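Local coordinates for xyloglucan-specific endo-beta-1,4-glucanase BoGH9A (Bacteroides ovatus, PDB 6DHT), which hydrolyses internal beta-1,4-glucosidic linkages in the backbone of xyloglucan, releasing xyloglucan oligosaccharides, at residues E246-P251 with H495-L500; T241-E246 with C254-Y259. All blocks are in the same frame, centred on the assembly; numbering follows the deposited sequence.

Overall arrangement
Strand 239-241 leads into the long loop that holds three of the four segments and runs on to strand 259-260. Contact 2 closes this loop on itself: 241-246 and 254-259 come together across only seven intervening residues, paired where the two strands meet in a mixed five-stranded sheet. Contact 1 then ties the middle of the loop, 246-251, to 495-500, at the start of helix 499-503 and 244 residues further on, with much of the helical domain in between. The two contacts share Glu246 and cross along the chain, because 254-259 lies between the segments of contact 1. They also touch, Val249 packing on Cys254 and Arg499 on Phe245, with their centres about 14 Å apart.

Contact 1. Residues E246-P251 with H495-L500; sequences EGFVKP and HPHHRL. With EDO (1,2-ethanediol), chain F.
His497, a predicted active-site residue, meets Phe248 in a T-shaped pair: the edge of the phenyl ring points at the imidazole face, with the ring planes at 68° and Phe248 CZ lying 3.6 Å from His497 NE2. Its ND1 bonds to Glu548, the predicted proton donor. His498, at the N-cap position, turns away; its ring nitrogens bond to Ser501 and Gln118.

Arg499 and Phe248 bury nearly equal areas, and Arg499 donates every hydrogen bond between the segments. Arg499 CG sits over the centre of the Phe248 ring in a CH-pi contact, 3.6 Å from the centroid. From there the chain runs extended to NE (chi3 177°), and the guanidinium lies with one face over Phe248 CE1. Side-on, NE and NH2 both grip Glu246 O, each at 2.9 Å; NH2 comes in nearly along the C=O axis, whereas NE stands above the carbonyl plane. NE also bonds weakly to Gly247 O at 3.3 Å. NH1 and NH2 also bind the two oxygens of a 1,2-ethanediol, probably from the crystallisation liquor, NH2 reaching O1 at 2.8 Å, and NH1 has Gly170 O as well. Leu500 ends the segment, its CD2 packing on Pro251 CG at 3.6 Å.

Held by backbone carbonyls, the guanidinium probably keeps its positive charge close to Asp171, the predicted nucleophile, and the diol bridging NH1 and NH2 may mark a place where sugar hydroxyls could bind.

Contact 2. Residues T241-E246 with C254-Y259; sequences TTPFFE and CKQQRY
Gln256 sets CG anti to its own carbonyl carbon (chi1 -77°), and chi2 of -171° carries CD out toward Thr242 and Phe244 O, where the amide lies among Thr242, Pro243 and Phe244; Glu246, bent at chi2 (-79°), reaches it tip to tip. The amide is used at both ends. OE1 accepts Phe244 N in its carbonyl plane, on a lone pair, at 3.1 Å, while NE2 donates to Phe244 O at 2.9 Å and to Glu246 OE1 at 3.1 Å. The last bond is nearly straight but meets the carboxylate from above its plane. Phe244 O is gripped from opposite faces, by this NE2 and by Thr242 OG1. The other carboxylate oxygen, OE2, takes a weak bond from Gln256 N, and a water links OE1 to Lys255 N.

At the other end of the contact, the segments pair as the end of an antiparallel beta ladder, in the sheet that also holds strand 143-145: Thr241 and Tyr259 form a hydrogen-bonded pair, Tyr259 N to Thr241 O at 2.7 Å and Thr241 N to Tyr259 O at 2.8 Å. Beyond the pair, Pro243 CG rests against Tyr259 CE1 at 3.7 Å and Thr242 CG2 packs on Gln256 CB at 3.5 Å. An alanine in place of Gln256 would probably leave Phe244 N without its side-chain acceptor and the Glu246 carboxylate freer to turn. Arg258 lays CD against Thr242 CG2, its guanidinium going on to a salt bridge with Asp140.

Contact 1. Residues E246-P251 with H495-L500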
ATOM      1  N   GLU A 246      16.298 -16.725   2.321  1.00 16.44           N
ATOM      2  CA  GLU A 246      16.295 -17.693   3.398  1.00 19.40           C
ATOM      3  C   GLU A 246      15.143 -18.671   3.281  1.00 18.29           C
ATOM      4  O   GLU A 246      14.153 -18.444   2.574  1.00 16.14           O
ATOM      5  CB  GLU A 246      16.203 -16.961   4.745  1.00 18.27           C
ATOM      6  CG  GLU A 246      17.311 -15.971   5.011  1.00 19.43           C
ATOM      7  CD  GLU A 246      18.639 -16.584   5.471  1.00 24.92           C
ATOM      8  OE1 GLU A 246      18.877 -17.790   5.216  1.00 23.37           O
ATOM      9  OE2 GLU A 246      19.444 -15.850   6.093  1.00 21.56           O
ATOM     10  N   GLY A 247      15.250 -19.794   3.983  1.00 17.71           N
ATOM     11  CA  GLY A 247      14.121 -20.683   4.114  1.00 18.25           C
ATOM     12  C   GLY A 247      13.076 -20.058   5.018  1.00 17.21           C
ATOM     13  O   GLY A 247      13.222 -18.891   5.450  1.00 16.52           O
ATOM     14  N   PHE A 248      12.031 -20.818   5.293  1.00 16.24           N
ATOM     15  CA  PHE A 248      10.938 -20.379   6.155  1.00 15.77           C
ATOM     16  C   PHE A 248      11.310 -20.605   7.625  1.00 17.70           C
ATOM     17  O   PHE A 248      10.780 -21.496   8.303  1.00 23.45           O
ATOM     18  CB  PHE A 248       9.607 -20.988   5.712  1.00 14.93           C
ATOM     19  CG  PHE A 248       8.986 -20.237   4.560  1.00 18.44           C
ATOM     20  CD1 PHE A 248       9.702 -20.045   3.388  1.00 17.47           C
ATOM     21  CD2 PHE A 248       7.760 -19.610   4.692  1.00 21.41           C
ATOM     22  CE1 PHE A 248       9.178 -19.309   2.344  1.00 20.88           C
ATOM     23  CE2 PHE A 248       7.228 -18.860   3.642  1.00 20.03           C
ATOM     24  CZ  PHE A 248       7.942 -18.716   2.469  1.00 21.00           C
ATOM     25  N   VAL A 249      12.224 -19.758   8.090  1.00 18.63           N
ATOM     26  CA  VAL A 249      12.770 -19.842   9.433  1.00 19.61           C
ATOM     27  C   VAL A 249      12.583 -18.514  10.153  1.00 18.85           C
ATOM     28  O   VAL A 249      12.350 -17.487   9.511  1.00 18.83           O
ATOM     29  CB  VAL A 249      14.266 -20.176   9.399  1.00 23.81           C
ATOM     30  CG1 VAL A 249      14.489 -21.498   8.653  1.00 22.03           C
ATOM     31  CG2 VAL A 249      15.074 -19.100   8.741  1.00 24.91           C
ATOM     32  N   LYS A 250      12.693 -18.534  11.474  1.00 18.64           N
ATOM     33  CA  LYS A 250      12.558 -17.322  12.264  1.00 18.08           C
ATOM     34  C   LYS A 250      13.735 -16.384  12.015  1.00 21.20           C
ATOM     35  O   LYS A 250      14.835 -16.824  11.698  1.00 19.03           O
ATOM     36  CB  LYS A 250      12.513 -17.658  13.752  1.00 18.55           C
ATOM     37  CG  LYS A 250      11.369 -18.500  14.219  1.00 23.32           C
ATOM     38  CD  LYS A 250      11.660 -18.993  15.652  1.00 32.10           C
ATOM     39  CE  LYS A 250      10.722 -20.100  16.102  1.00 39.66           C
ATOM     40  NZ  LYS A 250       9.467 -19.550  16.655  1.00 44.33           N
ATOM     41  N   PRO A 251      13.528 -15.073  12.172  1.00 18.71           N
ATOM     42  CA  PRO A 251      14.676 -14.180  11.967  1.00 18.70           C
ATOM     43  C   PRO A 251      15.932 -14.521  12.794  1.00 22.45           C
ATOM     44  O   PRO A 251      17.048 -14.441  12.279  1.00 22.09           O
ATOM     45  CB  PRO A 251      14.114 -12.812  12.364  1.00 20.38           C
ATOM     46  CG  PRO A 251      12.681 -12.898  12.021  1.00 18.64           C
ATOM     47  CD  PRO A 251      12.273 -14.321  12.330  1.00 21.35           C
ATOM     48  N   HIS A 495      -3.081 -18.589   5.937  1.00 13.35           N
ATOM     49  CA  HIS A 495      -1.812 -19.214   5.529  1.00 13.06           C
ATOM     50  C   HIS A 495      -0.981 -18.356   4.584  1.00 15.46           C
ATOM     51  O   HIS A 495      -0.528 -18.813   3.553  1.00 15.62           O
ATOM     52  CB  HIS A 495      -2.121 -20.576   4.877  1.00 14.99           C
ATOM     53  CG  HIS A 495      -2.833 -21.504   5.801  1.00 15.22           C
ATOM     54  ND1 HIS A 495      -2.195 -22.124   6.857  1.00 19.44           N
ATOM     55  CD2 HIS A 495      -4.136 -21.842   5.893  1.00 18.90           C
ATOM     56  CE1 HIS A 495      -3.079 -22.836   7.535  1.00 17.91           C
ATOM     57  NE2 HIS A 495      -4.260 -22.702   6.960  1.00 19.39           N
ATOM     58  N   PRO A 496      -0.789 -17.075   4.921  1.00 13.50           N
ATOM     59  CA  PRO A 496      -0.047 -16.227   3.992  1.00 13.33           C
ATOM     60  C   PRO A 496       1.375 -16.682   3.725  1.00 13.76           C
ATOM     61  O   PRO A 496       2.021 -17.283   4.581  1.00 14.04           O
ATOM     62  CB  PRO A 496      -0.048 -14.849   4.696  1.00 13.91           C
ATOM     63  CG  PRO A 496      -0.191 -15.206   6.147  1.00 16.14           C
ATOM     64  CD  PRO A 496      -1.119 -16.376   6.172  1.00 15.08           C
ATOM     65  N   HIS A 497       1.865 -16.347   2.542  1.00 13.64           N
ATOM     66  CA  HIS A 497       3.240 -16.541   2.176  1.00 15.02           C
ATOM     67  C   HIS A 497       4.024 -15.433   2.838  1.00 14.75           C
ATOM     68  O   HIS A 497       4.252 -14.365   2.254  1.00 14.62           O
ATOM     69  CB  HIS A 497       3.371 -16.511   0.650  1.00 15.80           C
ATOM     70  CG  HIS A 497       4.778 -16.635   0.146  1.00 15.34           C
ATOM     71  ND1 HIS A 497       5.620 -15.556   0.001  1.00 16.31           N
ATOM     72  CD2 HIS A 497       5.488 -17.714  -0.271  1.00 15.96           C
ATOM     73  CE1 HIS A 497       6.796 -15.964  -0.444  1.00 14.82           C
ATOM     74  NE2 HIS A 497       6.735 -17.275  -0.627  1.00 12.76           N
ATOM     75  N   HIS A 498       4.420 -15.693   4.077  1.00 13.30           N
ATOM     76  CA  HIS A 498       4.998 -14.663   4.948  1.00 13.66           C
ATOM     77  C   HIS A 498       5.907 -15.392   5.909  1.00 13.67           C
ATOM     78  O   HIS A 498       5.430 -16.113   6.785  1.00 15.01           O
ATOM     79  CB  HIS A 498       3.855 -13.988   5.724  1.00 14.94           C
ATOM     80  CG  HIS A 498       4.263 -12.801   6.535  1.00 13.75           C
ATOM     81  ND1 HIS A 498       3.575 -12.411   7.672  1.00 18.36           N
ATOM     82  CD2 HIS A 498       5.225 -11.870   6.343  1.00 15.71           C
ATOM     83  CE1 HIS A 498       4.119 -11.303   8.148  1.00 14.39           C
ATOM     84  NE2 HIS A 498       5.124 -10.956   7.365  1.00 12.51           N
ATOM     85  N   ARG A 499       7.207 -15.217   5.760  1.00 15.36           N
ATOM     86  CA  ARG A 499       8.122 -15.981   6.603  1.00 14.71           C
ATOM     87  C   ARG A 499       7.904 -15.697   8.089  1.00 17.15           C
ATOM     88  O   ARG A 499       8.023 -16.605   8.907  1.00 17.95           O
ATOM     89  CB  ARG A 499       9.576 -15.761   6.218  1.00 14.45           C
ATOM     90  CG  ARG A 499      10.009 -16.497   4.937  1.00 14.73           C
ATOM     91  CD  ARG A 499      11.385 -16.057   4.492  1.00 14.17           C
ATOM     92  NE  ARG A 499      11.865 -16.786   3.312  1.00 16.00           N
ATOM     93  CZ  ARG A 499      11.439 -16.574   2.079  1.00 16.35           C
ATOM     94  NH1 ARG A 499      10.487 -15.668   1.849  1.00 16.55           N
ATOM     95  NH2 ARG A 499      11.953 -17.255   1.067  1.00 17.43           N
ATOM     96  N   LEU A 500       7.534 -14.468   8.464  1.00 15.21           N
ATOM     97  CA  LEU A 500       7.269 -14.233   9.885  1.00 15.47           C
ATOM     98  C   LEU A 500       6.099 -15.050  10.426  1.00 15.80           C
ATOM     99  O   LEU A 500       6.215 -15.701  11.464  1.00 20.47           O
ATOM    100  CB  LEU A 500       6.999 -12.754  10.158  1.00 16.16           C
ATOM    101  CG  LEU A 500       8.188 -11.799  10.125  1.00 16.59           C
ATOM    102  CD1 LEU A 500       7.698 -10.353  10.350  1.00 16.18           C
ATOM    103  CD2 LEU A 500       9.253 -12.113  11.138  1.00 16.21           C
TER
HETATM  104  C1  EDO F 605      10.521 -16.149  -2.455  1.00 16.44           C
HETATM  105  O1  EDO F 605      10.923 -17.200  -1.552  1.00 17.95           O
HETATM  106  C2  EDO F 605      10.645 -14.762  -1.821  1.00 18.18           C
HETATM  107  O2  EDO F 605       9.725 -14.672  -0.730  1.00 17.75           O

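Contact 2. Residues T241-E246 with C254-Y259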
ATOM      1  N   THR A 241      20.639  -7.029   1.489  1.00 21.13           N
ATOM      2  CA  THR A 241      20.145  -8.359   1.175  1.00 18.14           C
ATOM      3  C   THR A 241      21.153  -9.457   1.514  1.00 21.76           C
ATOM      4  O   THR A 241      22.357  -9.212   1.642  1.00 19.86           O
ATOM      5  CB  THR A 241      19.794  -8.445  -0.344  1.00 19.80           C
ATOM      6  OG1 THR A 241      19.182  -9.687  -0.670  1.00 22.88           O
ATOM      7  CG2 THR A 241      21.047  -8.203  -1.217  1.00 21.80           C
ATOM      8  N   THR A 242      20.629 -10.660   1.673  1.00 18.04           N
ATOM      9  CA  THR A 242      21.457 -11.866   1.661  1.00 17.41           C
ATOM     10  C   THR A 242      21.612 -12.260   0.207  1.00 21.40           C
ATOM     11  O   THR A 242      20.887 -11.791  -0.658  1.00 23.57           O
ATOM     12  CB  THR A 242      20.764 -12.974   2.439  1.00 18.21           C
ATOM     13  OG1 THR A 242      19.412 -13.087   2.002  1.00 19.13           O
ATOM     14  CG2 THR A 242      20.787 -12.694   3.918  1.00 18.48           C
ATOM     15  N   PRO A 243      22.572 -13.150  -0.102  1.00 20.68           N
ATOM     16  CA  PRO A 243      22.676 -13.551  -1.510  1.00 22.03           C
ATOM     17  C   PRO A 243      21.479 -14.355  -2.014  1.00 19.03           C
ATOM     18  O   PRO A 243      21.058 -14.207  -3.171  1.00 23.28           O
ATOM     19  CB  PRO A 243      23.944 -14.424  -1.516  1.00 22.07           C
ATOM     20  CG  PRO A 243      24.754 -13.864  -0.411  1.00 22.13           C
ATOM     21  CD  PRO A 243      23.762 -13.522   0.672  1.00 26.36           C
ATOM     22  N   PHE A 244      20.950 -15.235  -1.165  1.00 19.69           N
ATOM     23  CA  PHE A 244      19.765 -16.018  -1.477  1.00 20.63           C
ATOM     24  C   PHE A 244      18.643 -15.714  -0.481  1.00 20.00           C
ATOM     25  O   PHE A 244      18.894 -15.362   0.663  1.00 19.79           O
ATOM     26  CB  PHE A 244      20.049 -17.534  -1.383  1.00 26.14           C
ATOM     27  CG  PHE A 244      20.986 -18.065  -2.435  1.00 32.17           C
ATOM     28  CD1 PHE A 244      20.530 -18.334  -3.716  1.00 33.31           C
ATOM     29  CD2 PHE A 244      22.311 -18.321  -2.127  1.00 37.54           C
ATOM     30  CE1 PHE A 244      21.391 -18.825  -4.688  1.00 42.16           C
ATOM     31  CE2 PHE A 244      23.178 -18.820  -3.092  1.00 33.49           C
ATOM     32  CZ  PHE A 244      22.713 -19.068  -4.371  1.00 35.67           C
ATOM     33  N   PHE A 245      17.418 -15.927  -0.909  1.00 19.02           N
ATOM     34  CA  PHE A 245      16.311 -15.940   0.035  1.00 17.70           C
ATOM     35  C   PHE A 245      16.552 -17.029   1.058  1.00 22.15           C
ATOM     36  O   PHE A 245      16.986 -18.127   0.697  1.00 19.76           O
ATOM     37  CB  PHE A 245      14.983 -16.208  -0.669  1.00 18.43           C
ATOM     38  CG  PHE A 245      14.509 -15.085  -1.526  1.00 16.77           C
ATOM     39  CD1 PHE A 245      14.282 -13.821  -0.984  1.00 16.65           C
ATOM     40  CD2 PHE A 245      14.199 -15.304  -2.855  1.00 21.14           C
ATOM     41  CE1 PHE A 245      13.810 -12.782  -1.781  1.00 18.76           C
ATOM     42  CE2 PHE A 245      13.716 -14.288  -3.656  1.00 19.22           C
ATOM     43  CZ  PHE A 245      13.500 -13.012  -3.103  1.00 18.42           C
ATOM     44  N   GLU A 246      16.298 -16.725   2.321  1.00 16.44           N
ATOM     45  CA  GLU A 246      16.295 -17.693   3.398  1.00 19.40           C
ATOM     46  C   GLU A 246      15.143 -18.671   3.281  1.00 18.29           C
ATOM     47  O   GLU A 246      14.153 -18.444   2.574  1.00 16.14           O
ATOM     48  CB  GLU A 246      16.203 -16.961   4.745  1.00 18.27           C
ATOM     49  CG  GLU A 246      17.311 -15.971   5.011  1.00 19.43           C
ATOM     50  CD  GLU A 246      18.639 -16.584   5.471  1.00 24.92           C
ATOM     51  OE1 GLU A 246      18.877 -17.790   5.216  1.00 23.37           O
ATOM     52  OE2 GLU A 246      19.444 -15.850   6.093  1.00 21.56           O
ATOM     53  N   CYS A 254      18.311 -16.982  11.115  1.00 23.93           N
ATOM     54  CA  CYS A 254      18.904 -16.639   9.832  1.00 22.30           C
ATOM     55  C   CYS A 254      20.405 -16.460   9.982  1.00 22.72           C
ATOM     56  O   CYS A 254      20.866 -15.833  10.934  1.00 24.39           O
ATOM     57  CB  CYS A 254      18.277 -15.355   9.280  1.00 21.63           C
ATOM     58  SG  CYS A 254      16.586 -15.578   8.724  1.00 20.62           S
ATOM     59  N   LYS A 255      21.173 -17.012   9.051  1.00 23.97           N
ATOM     60  CA  LYS A 255      22.622 -17.030   9.212  1.00 21.22           C
ATOM     61  C   LYS A 255      23.396 -16.507   8.012  1.00 22.45           C
ATOM     62  O   LYS A 255      24.600 -16.306   8.111  1.00 27.40           O
ATOM     63  CB  LYS A 255      23.071 -18.449   9.579  1.00 24.30           C
ATOM     64  CG  LYS A 255      22.569 -18.860  10.955  1.00 27.10           C
ATOM     65  CD  LYS A 255      22.841 -20.308  11.298  1.00 41.55           C
ATOM     66  CE  LYS A 255      22.033 -20.713  12.532  1.00 51.97           C
ATOM     67  NZ  LYS A 255      21.987 -19.639  13.583  1.00 54.51           N
ATOM     68  N   GLN A 256      22.734 -16.288   6.883  1.00 24.32           N
ATOM     69  CA  GLN A 256      23.426 -15.746   5.714  1.00 26.16           C
ATOM     70  C   GLN A 256      24.011 -14.361   5.961  1.00 27.50           C
ATOM     71  O   GLN A 256      23.485 -13.572   6.748  1.00 23.07           O
ATOM     72  CB  GLN A 256      22.507 -15.683   4.502  1.00 25.83           C
ATOM     73  CG  GLN A 256      22.254 -16.983   3.813  1.00 23.94           C
ATOM     74  CD  GLN A 256      21.513 -16.783   2.505  1.00 23.86           C
ATOM     75  OE1 GLN A 256      22.081 -16.306   1.519  1.00 23.89           O
ATOM     76  NE2 GLN A 256      20.222 -17.088   2.508  1.00 24.42           N
ATOM     77  N   GLN A 257      25.102 -14.061   5.269  1.00 26.23           N
ATOM     78  CA  GLN A 257      25.740 -12.759   5.378  1.00 28.05           C
ATOM     79  C   GLN A 257      24.874 -11.702   4.678  1.00 23.13           C
ATOM     80  O   GLN A 257      24.274 -11.983   3.638  1.00 23.20           O
ATOM     81  CB  GLN A 257      27.154 -12.811   4.764  1.00 28.90           C
ATOM     82  CG  GLN A 257      27.888 -11.481   4.670  1.00 32.58           C
ATOM     83  CD  GLN A 257      28.178 -10.858   6.030  1.00 45.10           C
ATOM     84  OE1 GLN A 257      27.694  -9.762   6.339  1.00 41.66           O
ATOM     85  NE2 GLN A 257      28.982 -11.545   6.844  1.00 43.90           N
ATOM     86  N   ARG A 258      24.847 -10.502   5.256  1.00 23.92           N
ATOM     87  CA  ARG A 258      24.080  -9.368   4.717  1.00 23.82           C
ATOM     88  C   ARG A 258      24.984  -8.405   3.953  1.00 22.72           C
ATOM     89  O   ARG A 258      26.079  -8.064   4.420  1.00 24.16           O
ATOM     90  CB  ARG A 258      23.364  -8.630   5.861  1.00 22.94           C
ATOM     91  CG  ARG A 258      22.377  -9.496   6.639  1.00 19.42           C
ATOM     92  CD  ARG A 258      21.041  -9.618   5.939  1.00 22.20           C
ATOM     93  NE  ARG A 258      20.083  -8.618   6.414  1.00 18.28           N
ATOM     94  CZ  ARG A 258      18.775  -8.669   6.151  1.00 20.29           C
ATOM     95  NH1 ARG A 258      18.258  -9.615   5.388  1.00 19.42           N
ATOM     96  NH2 ARG A 258      17.982  -7.727   6.639  1.00 20.14           N
ATOM     97  N   TYR A 259      24.518  -7.975   2.782  1.00 21.23           N
ATOM     98  CA  TYR A 259      25.268  -7.081   1.900  1.00 19.31           C
ATOM     99  C   TYR A 259      24.448  -5.868   1.498  1.00 24.29           C
ATOM    100  O   TYR A 259      23.228  -5.962   1.428  1.00 20.86           O
ATOM    101  CB  TYR A 259      25.645  -7.781   0.594  1.00 23.59           C
ATOM    102  CG  TYR A 259      26.579  -8.963   0.730  1.00 25.44           C
ATOM    103  CD1 TYR A 259      26.086 -10.224   0.985  1.00 26.44           C
ATOM    104  CD2 TYR A 259      27.946  -8.809   0.567  1.00 26.77           C
ATOM    105  CE1 TYR A 259      26.927 -11.314   1.103  1.00 28.19           C
ATOM    106  CE2 TYR A 259      28.804  -9.898   0.677  1.00 29.82           C
ATOM    107  CZ  TYR A 259      28.283 -11.143   0.951  1.00 34.59           C
ATOM    108  OH  TYR A 259      29.112 -12.239   1.066  1.00 32.53           O
TER
HETATM  109  O   HOH W   1      20.445 -18.953   7.014  1.00 25.40           O